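Local coordinates for SnoK (Streptomyces nogalater, PDB 5EPA), which is an iron- and 2-oxoglutarate-dependent carbocyclase of nogalamycin biosynthesis, which probably uses the oxidative iron chemistry of its 2-oxoglutarate-dependent family to close a carbon ring, at residues 173-176 against 177-180. Sequence-based numbering, arbitrary orientation.
Sequences RARE and DRQE
R175 and E180 meet in a stack: CD of E180 lies 3.4 Å above the guanidinium plane of R175, with the carboxylate and guanidinium planes 29° apart. OE2 of E180 comes within 2.9 Å of R175 NE but too far from the plane for a hydrogen bond, which leaves electrostatic attraction. The edge of the same guanidinium is used differently. NH1 donates to the carbonyl O of R178 at 3.1 Å, nearly in the guanidinium plane, while NH2 reaches a water that bridges to the carbonyl O of Q179. A bend at chi2 (72°) turns the R175 chain back over the following residues. R178 completes the salt-bridge network, its NH1 lying 2.8 Å from OE2 of E180, and its NE makes a weak bond to O of R173.

R173 and R178 show how like-charged side chains can pack. The touching part of R178 is its aliphatic CG, 3.8 Å from CZ of R173 and over the guanidinium centre, and the two guanidinium planes stand 86° apart. R173 NH1 bonds to O of D177 and to a water shared with N of Q179; NE donates to the carbonyl O of S170, and NH2 to that of R219 while also forming a salt bridge with D134. W195 offers a cation-pi contact.

The backbone carrying these side chains makes a short 3-10 turn, in which D177 N bonds to O of A174 and R178 N to O of R175. This turn belongs to a surface loop of the PhyH-family (cupin-clan) fold, between strand 164-166 and helix 191-194. The chemistry implies a division of labour: buried R173 ties the turn to the protein body, whereas E180, shared by two arginines, probably offsets their mutual repulsion and may be stabilised as a carboxylate.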
loop_
_atom_site.group_PDB
_atom_site.type_symbol
_atom_site.label_atom_id
_atom_site.label_comp_id
_atom_site.label_asym_id
_atom_site.label_seq_id
_atom_site.Cartn_x
_atom_site.Cartn_y
_atom_site.Cartn_z
ATOM N N ARG A 173 -11.751 6.893 12.209
ATOM C CA ARG A 173 -12.932 7.664 11.857
ATOM C C ARG A 173 -14.212 6.866 12.040
ATOM O O ARG A 173 -14.262 5.673 11.732
ATOM C CB ARG A 173 -12.883 8.113 10.402
ATOM C CG ARG A 173 -11.933 9.241 10.104
ATOM C CD ARG A 173 -11.814 9.447 8.600
ATOM N NE ARG A 173 -11.182 8.292 7.952
ATOM C CZ ARG A 173 -11.382 7.934 6.702
ATOM N NH1 ARG A 173 -12.185 8.605 5.914
ATOM N NH2 ARG A 173 -10.727 6.929 6.217
ATOM N N ALA A 174 -15.254 7.548 12.514
ATOM C CA ALA A 174 -16.605 7.000 12.593
ATOM C C ALA A 174 -17.152 6.762 11.190
ATOM O O ALA A 174 -16.642 7.321 10.208
ATOM C CB ALA A 174 -17.492 7.963 13.330
ATOM N N ARG A 175 -18.174 5.919 11.084
ATOM C CA ARG A 175 -18.792 5.538 9.782
ATOM C C ARG A 175 -19.188 6.726 8.916
ATOM O O ARG A 175 -18.895 6.752 7.730
ATOM C CB ARG A 175 -20.040 4.680 10.067
ATOM C CG ARG A 175 -21.005 4.211 8.958
ATOM C CD ARG A 175 -20.338 3.117 8.102
ATOM N NE ARG A 175 -20.901 3.040 6.747
ATOM C CZ ARG A 175 -20.539 3.851 5.749
ATOM N NH1 ARG A 175 -19.644 4.825 5.954
ATOM N NH2 ARG A 175 -21.070 3.685 4.539
ATOM N N GLU A 176 -19.823 7.708 9.526
ATOM C CA GLU A 176 -20.283 8.883 8.791
ATOM C C GLU A 176 -19.143 9.703 8.131
ATOM O O GLU A 176 -19.415 10.525 7.256
ATOM C CB GLU A 176 -21.130 9.808 9.686
ATOM C CG GLU A 176 -20.321 10.469 10.874
ATOM C CD GLU A 176 -20.619 9.934 12.284
ATOM O OE1 GLU A 176 -20.898 8.700 12.403
ATOM O OE2 GLU A 176 -20.532 10.752 13.264
ATOM N N ASP A 177 -17.910 9.517 8.600
ATOM C CA ASP A 177 -16.740 10.221 8.083
ATOM C C ASP A 177 -15.886 9.358 7.128
ATOM O O ASP A 177 -14.799 9.738 6.766
ATOM C CB ASP A 177 -15.883 10.695 9.248
ATOM C CG ASP A 177 -16.545 11.807 10.061
ATOM O OD1 ASP A 177 -17.297 12.608 9.491
ATOM O OD2 ASP A 177 -16.318 11.878 11.279
ATOM N N ARG A 178 -16.405 8.212 6.735
ATOM C CA ARG A 178 -15.713 7.288 5.839
ATOM C C ARG A 178 -16.530 7.010 4.606
ATOM O O ARG A 178 -17.751 6.927 4.661
ATOM C CB ARG A 178 -15.563 5.943 6.485
ATOM C CG ARG A 178 -14.527 5.918 7.544
ATOM C CD ARG A 178 -14.211 4.487 7.882
ATOM N NE ARG A 178 -15.076 4.019 8.962
ATOM C CZ ARG A 178 -15.936 3.007 8.896
ATOM N NH1 ARG A 178 -16.080 2.299 7.774
ATOM N NH2 ARG A 178 -16.666 2.695 9.974
ATOM N N GLN A 179 -15.865 6.894 3.477
ATOM C CA GLN A 179 -16.586 6.522 2.286
ATOM C C GLN A 179 -16.909 5.006 2.233
ATOM O O GLN A 179 -17.986 4.630 1.788
ATOM C CB GLN A 179 -15.846 6.941 1.050
ATOM C CG GLN A 179 -16.659 6.668 -0.204
ATOM C CD GLN A 179 -16.236 7.516 -1.356
ATOM O OE1 GLN A 179 -15.138 8.089 -1.355
ATOM N NE2 GLN A 179 -17.077 7.576 -2.393
ATOM N N GLU A 180 -15.982 4.176 2.719
ATOM C CA GLU A 180 -16.047 2.674 2.678
ATOM C C GLU A 180 -15.872 1.904 1.377
ATOM O O GLU A 180 -15.127 0.918 1.375
ATOM C CB GLU A 180 -17.355 2.073 3.226
ATOM C CG GLU A 180 -17.584 2.346 4.722
ATOM C CD GLU A 180 -18.324 1.212 5.438
ATOM O OE1 GLU A 180 -18.691 0.181 4.801
ATOM O OE2 GLU A 180 -18.524 1.352 6.667
HETATM O O HOH W 1 -13.026 7.656 3.240
HETATM O O HOH W 2 -14.857 10.269 12.992
HETATM O O HOH W 3 -20.284 5.268 2.598
#